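Local coordinates for protein LAO/AO transport system kinase (Escherichia coli, PDB 2P67) that belongs to the MeaB-type GTPases of the P-loop NTPase superfamily, built around a parallel beta sheet flanked by helices, at residues Val87-Val92 against Ile153-Gly158. Residues are numbered along the deposited sequence; the frame is centred on the assembly and turned at random.
Sequences VAVIAV and IVETVG
I153 extends its CD1 to CG2 of V87 (3.8 Å, in one of the two conformers of V87) on one face of two neighbouring parallel strands, beside V89. On the other face V154, in one of its two conformers, places CG2 3.6 Å from CG2 of V92, with I90 alongside. Beta-branched residues suit both faces, favouring extended backbone and filling the space beneath the helices. The backbones join through four nearly straight hydrogen bonds: I90 N is 2.7 Å from I153 O, and I153 N, E155 N and V92 N bond to A88 O, I90 O and E155 O respectively. Small A91 leaves room for the bent side chain of E155 (chi2 95°), whose OE1 rests 3.4 Å from A91 CB while OE2 forms a salt bridge with K69 of the probable Walker A P-loop. At the polar edge T156, its OG1 anti to the backbone N (chi1 -164°), donates to V92 O over 2.8 Å from above the carbonyl plane; a water also donates to that oxygen. Helix 69-82 packs over V87, I153 and E155, while helices 133-146 and 162-167 cover the opposite face. Strand 119-124 continues the sheet beyond 87-92, and strand 57-63 beyond 151-157.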
loop_
_atom_site.group_PDB
_atom_site.type_symbol
_atom_site.label_atom_id
_atom_site.label_comp_id
_atom_site.label_asym_id
_atom_site.label_seq_id
_atom_site.Cartn_x
_atom_site.Cartn_y
_atom_site.Cartn_z
ATOM N N VAL A 87 -3.747 32.893 2.968
ATOM C CA VAL A 87 -4.053 31.504 2.601
ATOM C C VAL A 87 -4.319 31.332 1.102
ATOM O O VAL A 87 -5.084 32.096 0.496
ATOM C CB VAL A 87 -5.220 30.898 3.467
ATOM C CG1 VAL A 87 -6.521 31.646 3.249
ATOM C CG2 VAL A 87 -5.403 29.402 3.202
ATOM N N ALA A 88 -3.673 30.324 0.522
ATOM C CA ALA A 88 -3.834 29.970 -0.889
ATOM C C ALA A 88 -4.559 28.631 -0.934
ATOM O O ALA A 88 -4.326 27.763 -0.067
ATOM C CB ALA A 88 -2.472 29.843 -1.577
ATOM N N VAL A 89 -5.434 28.481 -1.926
ATOM C CA VAL A 89 -6.184 27.233 -2.134
ATOM C C VAL A 89 -5.904 26.705 -3.550
ATOM O O VAL A 89 -6.127 27.420 -4.544
ATOM C CB VAL A 89 -7.695 27.440 -1.910
ATOM C CG1 VAL A 89 -8.465 26.130 -2.155
ATOM C CG2 VAL A 89 -7.950 27.889 -0.483
ATOM N N ILE A 90 -5.383 25.482 -3.620
ATOM C CA ILE A 90 -5.133 24.801 -4.882
ATOM C C ILE A 90 -6.227 23.740 -5.018
ATOM O O ILE A 90 -6.240 22.755 -4.283
ATOM C CB ILE A 90 -3.731 24.172 -4.914
ATOM C CG1 ILE A 90 -2.653 25.231 -4.575
ATOM C CG2 ILE A 90 -3.496 23.427 -6.221
ATOM C CD1 ILE A 90 -2.650 26.449 -5.500
ATOM N N ALA A 91 -7.141 23.991 -5.946
ATOM C CA ALA A 91 -8.350 23.187 -6.150
ATOM C C ALA A 91 -8.155 22.171 -7.284
ATOM O O ALA A 91 -8.222 22.508 -8.471
ATOM C CB ALA A 91 -9.549 24.121 -6.409
ATOM N N VAL A 92 -7.862 20.927 -6.916
ATOM C CA VAL A 92 -7.460 19.925 -7.901
ATOM C C VAL A 92 -8.683 19.194 -8.447
ATOM O O VAL A 92 -9.566 18.779 -7.693
ATOM C CB VAL A 92 -6.417 18.932 -7.339
ATOM C CG1 VAL A 92 -6.012 17.919 -8.399
ATOM C CG2 VAL A 92 -5.170 19.687 -6.799
ATOM N N ILE A 153 -3.547 25.302 1.007
ATOM C CA ILE A 153 -4.489 24.188 1.100
ATOM C C ILE A 153 -4.667 23.568 -0.266
ATOM O O ILE A 153 -5.063 24.261 -1.217
ATOM C CB ILE A 153 -5.866 24.665 1.602
ATOM C CG1 ILE A 153 -5.731 25.349 2.971
ATOM C CG2 ILE A 153 -6.855 23.481 1.693
ATOM C CD1 ILE A 153 -7.032 25.940 3.487
ATOM N N VAL A 154 -4.359 22.278 -0.379
ATOM C CA VAL A 154 -4.657 21.562 -1.601
ATOM C C VAL A 154 -5.929 20.754 -1.348
ATOM O O VAL A 154 -6.047 20.034 -0.341
ATOM C CB VAL A 154 -3.443 20.722 -2.121
ATOM C CG1 VAL A 154 -3.038 19.597 -1.142
ATOM C CG2 VAL A 154 -3.717 20.175 -3.527
ATOM N N GLU A 155 -6.906 20.901 -2.228
ATOM C CA GLU A 155 -8.173 20.235 -1.953
ATOM C C GLU A 155 -8.721 19.492 -3.157
ATOM O O GLU A 155 -8.522 19.905 -4.286
ATOM C CB GLU A 155 -9.193 21.217 -1.367
ATOM C CG GLU A 155 -9.559 22.364 -2.286
ATOM C CD GLU A 155 -10.808 22.084 -3.081
ATOM O OE1 GLU A 155 -11.307 23.022 -3.727
ATOM O OE2 GLU A 155 -11.312 20.943 -3.053
ATOM N N THR A 156 -9.381 18.366 -2.905
ATOM C CA THR A 156 -10.029 17.637 -3.980
ATOM C C THR A 156 -11.106 16.734 -3.386
ATOM O O THR A 156 -11.227 16.619 -2.173
ATOM C CB THR A 156 -9.014 16.851 -4.867
ATOM O OG1 THR A 156 -9.626 16.466 -6.116
ATOM C CG2 THR A 156 -8.453 15.618 -4.138
ATOM N N VAL A 157 -11.884 16.115 -4.268
ATOM C CA VAL A 157 -12.915 15.173 -3.853
ATOM C C VAL A 157 -12.253 13.909 -3.329
ATOM O O VAL A 157 -11.255 13.437 -3.882
ATOM C CB VAL A 157 -13.873 14.832 -5.021
ATOM C CG1 VAL A 157 -14.945 13.859 -4.568
ATOM C CG2 VAL A 157 -14.536 16.094 -5.540
ATOM N N GLY A 158 -12.806 13.379 -2.242
ATOM C CA GLY A 158 -12.367 12.119 -1.691
ATOM C C GLY A 158 -13.138 11.044 -2.412
ATOM O O GLY A 158 -14.359 10.893 -2.210
HETATM O O HOH W 1 -11.037 20.474 -6.178
HETATM O O HOH W 2 -12.249 18.103 -6.530
#